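Local coordinates for protein acyl-coenzyme A oxidase (Caenorhabditis elegans, PDB 5K3J) that catalyses the first, FAD-dependent desaturation step of peroxisomal beta-oxidation that shortens the side chains of ascaroside pheromones with a 5-carbon omega chain, at residues Asn209-His214 with Gly274-Pro279. Residues are numbered along the deposited sequence; the frame is centred on the assembly and turned at random.
Sequences NNYGPH and GTYVKP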
loop_
_atom_site.group_PDB
_atom_site.type_symbol
_atom_site.label_atom_id
_atom_site.label_comp_id
_atom_site.label_asym_id
_atom_site.label_seq_id
_atom_site.Cartn_x
_atom_site.Cartn_y
_atom_site.Cartn_z
ATOM N N ASN A 209 -18.362 41.593 -2.311
ATOM C CA ASN A 209 -17.206 41.621 -1.436
ATOM C C ASN A 209 -16.890 40.165 -1.130
ATOM O O ASN A 209 -17.789 39.390 -0.808
ATOM C CB ASN A 209 -17.477 42.428 -0.166
ATOM C CG ASN A 209 -16.530 43.607 -0.008
ATOM O OD1 ASN A 209 -15.903 43.783 1.038
ATOM N ND2 ASN A 209 -16.413 44.413 -1.057
ATOM N N ASN A 210 -15.634 39.768 -1.268
ATOM C CA ASN A 210 -15.291 38.373 -1.049
ATOM C C ASN A 210 -14.647 38.167 0.312
ATOM O O ASN A 210 -13.611 38.751 0.619
ATOM C CB ASN A 210 -14.386 37.870 -2.172
ATOM C CG ASN A 210 -15.173 37.254 -3.312
ATOM O OD1 ASN A 210 -15.148 37.742 -4.443
ATOM N ND2 ASN A 210 -15.888 36.178 -3.012
ATOM N N TYR A 211 -15.278 37.332 1.130
ATOM C CA TYR A 211 -14.892 37.200 2.527
ATOM C C TYR A 211 -14.268 35.859 2.891
ATOM O O TYR A 211 -14.008 35.599 4.060
ATOM C CB TYR A 211 -16.120 37.470 3.415
ATOM C CG TYR A 211 -16.557 38.908 3.393
ATOM C CD1 TYR A 211 -15.850 39.869 4.098
ATOM C CD2 TYR A 211 -17.667 39.307 2.665
ATOM C CE1 TYR A 211 -16.241 41.195 4.085
ATOM C CE2 TYR A 211 -18.070 40.631 2.647
ATOM C CZ TYR A 211 -17.353 41.569 3.356
ATOM O OH TYR A 211 -17.751 42.886 3.338
ATOM N N GLY A 212 -14.046 35.009 1.898
ATOM C CA GLY A 212 -13.452 33.715 2.152
ATOM C C GLY A 212 -14.487 32.636 2.413
ATOM O O GLY A 212 -15.685 32.908 2.403
ATOM N N PRO A 213 -14.029 31.398 2.649
ATOM C CA PRO A 213 -14.924 30.254 2.868
ATOM C C PRO A 213 -15.629 30.290 4.228
ATOM O O PRO A 213 -14.991 30.605 5.235
ATOM C CB PRO A 213 -13.976 29.060 2.776
ATOM C CG PRO A 213 -12.653 29.609 3.189
ATOM C CD PRO A 213 -12.611 30.998 2.644
ATOM N N HIS A 214 -16.923 29.976 4.253
ATOM C CA HIS A 214 -17.697 29.956 5.492
ATOM C C HIS A 214 -18.592 28.719 5.566
ATOM O O HIS A 214 -18.684 27.963 4.603
ATOM C CB HIS A 214 -18.543 31.224 5.612
ATOM C CG HIS A 214 -17.755 32.447 5.964
ATOM N ND1 HIS A 214 -16.764 32.955 5.150
ATOM C CD2 HIS A 214 -17.807 33.261 7.045
ATOM C CE1 HIS A 214 -16.240 34.027 5.716
ATOM N NE2 HIS A 214 -16.857 34.236 6.866
ATOM N N GLY A 274 -26.627 43.143 5.962
ATOM C CA GLY A 274 -25.454 42.739 5.209
ATOM C C GLY A 274 -24.141 43.098 5.878
ATOM O O GLY A 274 -23.074 42.821 5.331
ATOM N N THR A 275 -24.214 43.719 7.054
ATOM C CA THR A 275 -23.012 44.052 7.816
ATOM C C THR A 275 -22.259 42.791 8.207
ATOM O O THR A 275 -22.803 41.922 8.891
ATOM C CB THR A 275 -23.343 44.851 9.090
ATOM O OG1 THR A 275 -23.839 46.145 8.729
ATOM C CG2 THR A 275 -22.104 45.021 9.962
ATOM N N TYR A 276 -21.010 42.689 7.764
ATOM C CA TYR A 276 -20.189 41.540 8.109
ATOM C C TYR A 276 -19.273 41.839 9.291
ATOM O O TYR A 276 -18.549 42.834 9.300
ATOM C CB TYR A 276 -19.359 41.085 6.910
ATOM C CG TYR A 276 -18.447 39.925 7.235
ATOM C CD1 TYR A 276 -18.943 38.627 7.331
ATOM C CD2 TYR A 276 -17.090 40.126 7.458
ATOM C CE1 TYR A 276 -18.108 37.565 7.634
ATOM C CE2 TYR A 276 -16.252 39.073 7.762
ATOM C CZ TYR A 276 -16.762 37.795 7.849
ATOM O OH TYR A 276 -15.924 36.742 8.150
ATOM N N VAL A 277 -19.307 40.961 10.286
ATOM C CA VAL A 277 -18.469 41.113 11.466
ATOM C C VAL A 277 -17.337 40.090 11.456
ATOM O O VAL A 277 -17.571 38.891 11.609
ATOM C CB VAL A 277 -19.294 40.968 12.754
ATOM C CG1 VAL A 277 -18.407 41.151 13.977
ATOM C CG2 VAL A 277 -20.445 41.972 12.755
ATOM N N LYS A 278 -16.116 40.580 11.262
ATOM C CA LYS A 278 -14.927 39.736 11.201
ATOM C C LYS A 278 -14.793 38.860 12.438
ATOM O O LYS A 278 -15.091 39.299 13.546
ATOM C CB LYS A 278 -13.662 40.587 11.052
ATOM C CG LYS A 278 -13.541 41.359 9.753
ATOM C CD LYS A 278 -14.198 42.722 9.845
ATOM C CE LYS A 278 -13.924 43.532 8.592
ATOM N NZ LYS A 278 -14.578 44.870 8.625
ATOM N N PRO A 279 -14.345 37.611 12.253
ATOM C CA PRO A 279 -14.033 36.750 13.397
ATOM C C PRO A 279 -12.658 37.070 13.984
ATOM O O PRO A 279 -11.776 37.496 13.238
ATOM C CB PRO A 279 -14.066 35.346 12.792
ATOM C CG PRO A 279 -13.672 35.559 11.371
ATOM C CD PRO A 279 -14.260 36.882 10.975
#
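His214 NE2 and Tyr276 OH share a hydrogen bond of 3.0 Å, with an angle of 158°. Either atom could be the donor. The hydroxyl meets the imidazole at its rim, roughly in the plane of the ring. The other ring nitrogen is held within its own strand: His214 ND1 donates to Gly212 O at 3.0 Å. ND1 approaches from above the plane of that carbonyl rather than within it. Bonds at both nitrogens probably restrict how the imidazole can turn. Tyr276 has CG anti to the backbone N (chi1 178°), which carries its ring past Tyr211, with the hydroxyl pointing toward His214. Tyr211 lies over one face of the Tyr276 ring. Tyr211 CD1 and CE1 meet Tyr276 CD2, the CD1 to CD2 distance being 3.6 Å. Tyr276 CG lies over one face of the Tyr211 ring, toward its rim. The two rings are oblique, with planes at 31° and centroids 4.4 Å apart. Together the three side chains form a small aromatic cluster at the surface. It joins the start of strand 210-219, which pairs antiparallel with strand 197-205, to the short 269-270/276-277 hairpin. Both belong to the beta domain that acyl-CoA oxidases share with acyl-CoA dehydrogenases, between the helical domains. Leu204 touches His214 and, with Ile206, Tyr276. An alanine in place of Tyr276 would probably leave His214 NE2 without this partner and a gap against one face of the Tyr211 ring. The His214 side chain is about 7 Å from that of Ile284, a substrate-binding residue.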